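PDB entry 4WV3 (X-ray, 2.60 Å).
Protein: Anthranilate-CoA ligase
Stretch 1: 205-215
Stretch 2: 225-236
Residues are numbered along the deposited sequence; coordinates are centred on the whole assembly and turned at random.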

# COMPACT_ATOMS: atom_id res chain seq x y z
N GLY A 205 -12.66 11.37 6.06
CA GLY A 205 -13.31 12.66 5.98
C GLY A 205 -12.71 13.57 4.92
O GLY A 205 -12.61 14.78 5.11
N LEU A 206 -12.30 12.97 3.80
CA LEU A 206 -11.77 13.74 2.68
C LEU A 206 -12.80 14.70 2.12
O LEU A 206 -13.97 14.34 1.95
CB LEU A 206 -11.27 12.81 1.57
CG LEU A 206 -9.81 12.35 1.66
CD1 LEU A 206 -9.44 11.55 0.43
CD2 LEU A 206 -8.89 13.55 1.82
N ARG A 207 -12.37 15.92 1.82
CA ARG A 207 -13.25 16.93 1.26
C ARG A 207 -12.59 17.66 0.09
O ARG A 207 -11.41 17.45 -0.19
CB ARG A 207 -13.69 17.92 2.35
CG ARG A 207 -12.56 18.49 3.18
CD ARG A 207 -13.01 18.79 4.60
NE ARG A 207 -11.95 19.39 5.40
CZ ARG A 207 -12.00 19.53 6.72
NH1 ARG A 207 -13.06 19.10 7.39
NH2 ARG A 207 -10.99 20.10 7.37
N GLU A 208 -13.36 18.51 -0.58
CA GLU A 208 -12.89 19.19 -1.79
C GLU A 208 -11.72 20.14 -1.53
O GLU A 208 -10.87 20.34 -2.40
CB GLU A 208 -14.06 19.94 -2.45
CG GLU A 208 -13.72 20.64 -3.75
CD GLU A 208 -13.34 22.09 -3.56
OE1 GLU A 208 -13.62 22.64 -2.47
OE2 GLU A 208 -12.76 22.69 -4.49
N SER A 209 -11.66 20.69 -0.33
CA SER A 209 -10.60 21.64 0.03
C SER A 209 -9.28 20.94 0.37
O SER A 209 -8.25 21.59 0.53
CB SER A 209 -11.04 22.52 1.19
OG SER A 209 -11.37 21.74 2.33
N ASP A 210 -9.32 19.62 0.48
CA ASP A 210 -8.14 18.84 0.85
C ASP A 210 -7.14 18.69 -0.29
O ASP A 210 -7.46 18.92 -1.46
CB ASP A 210 -8.54 17.46 1.37
CG ASP A 210 -8.93 17.47 2.83
OD1 ASP A 210 -8.32 18.22 3.61
OD2 ASP A 210 -9.86 16.72 3.20
N ARG A 211 -5.92 18.30 0.07
CA ARG A 211 -4.88 17.99 -0.90
C ARG A 211 -4.03 16.84 -0.37
O ARG A 211 -3.38 16.97 0.66
CB ARG A 211 -4.00 19.21 -1.17
CG ARG A 211 -2.80 18.93 -2.05
CD ARG A 211 -2.09 20.22 -2.43
NE ARG A 211 -2.99 21.14 -3.13
CZ ARG A 211 -2.67 22.38 -3.47
NH1 ARG A 211 -1.48 22.87 -3.17
NH2 ARG A 211 -3.55 23.14 -4.10
N THR A 212 -4.06 15.72 -1.07
CA THR A 212 -3.39 14.51 -0.60
C THR A 212 -1.95 14.39 -1.09
O THR A 212 -1.59 14.91 -2.14
CB THR A 212 -4.15 13.24 -1.02
OG1 THR A 212 -4.27 13.20 -2.45
CG2 THR A 212 -5.54 13.21 -0.40
N PHE A 213 -1.14 13.70 -0.30
CA PHE A 213 0.22 13.35 -0.69
C PHE A 213 0.64 12.05 -0.02
O PHE A 213 0.75 11.98 1.20
CB PHE A 213 1.20 14.47 -0.34
CG PHE A 213 2.64 14.08 -0.49
CD1 PHE A 213 3.11 13.51 -1.66
CD2 PHE A 213 3.54 14.30 0.55
CE1 PHE A 213 4.44 13.14 -1.79
CE2 PHE A 213 4.87 13.94 0.42
CZ PHE A 213 5.32 13.36 -0.75
N ALA A 214 0.86 11.02 -0.83
CA ALA A 214 1.26 9.72 -0.32
C ALA A 214 2.66 9.37 -0.76
O ALA A 214 3.01 9.51 -1.94
CB ALA A 214 0.28 8.65 -0.77
N LEU A 215 3.48 8.91 0.18
CA LEU A 215 4.80 8.39 -0.16
C LEU A 215 4.61 7.05 -0.87
O LEU A 215 5.43 6.65 -1.69
CB LEU A 215 5.65 8.22 1.09
CG LEU A 215 7.10 7.79 0.86
CD1 LEU A 215 7.77 8.72 -0.13
CD2 LEU A 215 7.87 7.76 2.18
N GLY A 225 -5.60 4.55 -4.03
CA GLY A 225 -6.82 5.10 -3.47
C GLY A 225 -6.56 6.42 -2.77
O GLY A 225 -7.12 7.45 -3.15
N GLY A 226 -5.71 6.39 -1.76
CA GLY A 226 -5.46 7.54 -0.91
C GLY A 226 -4.93 8.79 -1.60
O GLY A 226 -5.22 9.90 -1.17
N ASN A 227 -4.17 8.60 -2.68
CA ASN A 227 -3.51 9.73 -3.33
C ASN A 227 -3.98 9.97 -4.76
O ASN A 227 -3.29 10.63 -5.54
CB ASN A 227 -1.99 9.54 -3.31
CG ASN A 227 -1.23 10.85 -3.42
OD1 ASN A 227 -1.77 11.92 -3.16
ND2 ASN A 227 0.04 10.76 -3.81
N LEU A 228 -5.15 9.45 -5.10
CA LEU A 228 -5.69 9.64 -6.45
C LEU A 228 -7.20 9.40 -6.51
O LEU A 228 -7.98 10.33 -6.72
CB LEU A 228 -4.98 8.72 -7.44
CG LEU A 228 -4.69 9.31 -8.82
CD1 LEU A 228 -4.23 8.22 -9.78
CD2 LEU A 228 -5.92 10.03 -9.37
N ILE A 229 -7.60 8.15 -6.32
CA ILE A 229 -9.01 7.77 -6.42
C ILE A 229 -9.87 8.45 -5.37
O ILE A 229 -10.92 9.00 -5.68
CB ILE A 229 -9.18 6.24 -6.30
CG1 ILE A 229 -8.31 5.52 -7.33
CG2 ILE A 229 -10.64 5.85 -6.46
CD1 ILE A 229 -8.60 5.93 -8.76
N PHE A 230 -9.41 8.43 -4.12
CA PHE A 230 -10.17 9.02 -3.02
C PHE A 230 -10.28 10.55 -3.09
O PHE A 230 -11.39 11.08 -2.96
CB PHE A 230 -9.62 8.57 -1.65
CG PHE A 230 -9.64 7.08 -1.43
CD1 PHE A 230 -10.24 6.22 -2.33
CD2 PHE A 230 -9.04 6.53 -0.30
CE1 PHE A 230 -10.25 4.85 -2.12
CE2 PHE A 230 -9.05 5.17 -0.08
CZ PHE A 230 -9.65 4.33 -1.00
N PRO A 231 -9.16 11.27 -3.28
CA PRO A 231 -9.30 12.73 -3.33
C PRO A 231 -10.07 13.24 -4.55
O PRO A 231 -10.83 14.20 -4.43
CB PRO A 231 -7.85 13.23 -3.38
CG PRO A 231 -7.08 12.09 -3.94
CD PRO A 231 -7.75 10.87 -3.39
N TRP A 232 -9.87 12.61 -5.70
CA TRP A 232 -10.56 13.04 -6.92
C TRP A 232 -12.05 12.71 -6.88
O TRP A 232 -12.85 13.31 -7.60
CB TRP A 232 -9.91 12.42 -8.16
CG TRP A 232 -8.62 13.09 -8.55
CD1 TRP A 232 -7.89 13.96 -7.79
CD2 TRP A 232 -7.92 12.96 -9.79
NE1 TRP A 232 -6.78 14.37 -8.49
CE2 TRP A 232 -6.77 13.77 -9.72
CE3 TRP A 232 -8.16 12.23 -10.96
CZ2 TRP A 232 -5.86 13.87 -10.76
CZ3 TRP A 232 -7.25 12.33 -12.00
CH2 TRP A 232 -6.11 13.15 -11.89
N TYR A 233 -12.41 11.76 -6.02
CA TYR A 233 -13.81 11.38 -5.84
C TYR A 233 -14.60 12.52 -5.21
O TYR A 233 -15.81 12.64 -5.42
CB TYR A 233 -13.90 10.12 -4.98
CG TYR A 233 -15.31 9.65 -4.71
CD1 TYR A 233 -16.07 9.03 -5.70
CD2 TYR A 233 -15.89 9.81 -3.45
CE1 TYR A 233 -17.36 8.60 -5.45
CE2 TYR A 233 -17.17 9.38 -3.19
CZ TYR A 233 -17.90 8.77 -4.19
OH TYR A 233 -19.18 8.34 -3.93
N VAL A 234 -13.92 13.37 -4.44
CA VAL A 234 -14.57 14.50 -3.78
C VAL A 234 -14.11 15.84 -4.35
O VAL A 234 -14.57 16.90 -3.89
CB VAL A 234 -14.33 14.48 -2.26
CG1 VAL A 234 -14.89 13.21 -1.65
CG2 VAL A 234 -12.85 14.63 -1.95
N GLY A 235 -13.22 15.81 -5.33
CA GLY A 235 -12.76 17.02 -5.98
C GLY A 235 -11.47 17.58 -5.41
O GLY A 235 -11.01 18.65 -5.81
N ALA A 236 -10.87 16.85 -4.47
CA ALA A 236 -9.61 17.27 -3.87
C ALA A 236 -8.45 17.05 -4.83
O ALA A 236 -8.56 16.28 -5.79
CB ALA A 236 -9.37 16.52 -2.57

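Strand 211-214 runs nearly antiparallel to the helix that enters stretch 2 from earlier in the chain, at 158° between their directions, and the axes approach to 7.2 Å. Leu206 makes the apolar side-chain contacts; many of the others set a carbon against a backbone carbonyl.

Before the strand, Arg207 to Asp210 form a type I turn, closed by Asp210 N to Arg207 O at 3.1 Å. Asp210, with chi1 near m, folds its carboxylate back, and OD2 accepts a hydrogen bond from Arg207 N at 3.0 Å.

Leu206 points toward the helix. Its m,t rotamer carries CD1 to 3.6 Å from Phe230 CB and 4.2 Å from Pro231 CD. The CA-to-CB bond of Phe230 points toward stretch 1, but its m rotamer leads the ring away, so CB makes the closest contact with Leu206 CD1. Val234, also m, places CG2 4.3 Å from Leu206 CB and 3.6 Å from Arg207 O.

Gly235 has positive phi, which suits glycine. An ideal CB there would lie 3.3 Å from Glu208 CG. Ala236 follows, its CB 3.3 Å from both Arg207 O and Asp210 O.

In the strand, Thr212 and Ala214 face the helix, while Arg211 and Phe213 point away. Thr212 is p, with CG2 3.4 Å from Gly226 O and OG1 3.4 Å from Pro231 CG. Ala214 CB lies 3.5 Å from Asn227 CB. The Asn227 amide is probably turned over in the model, so its polar contacts remain open.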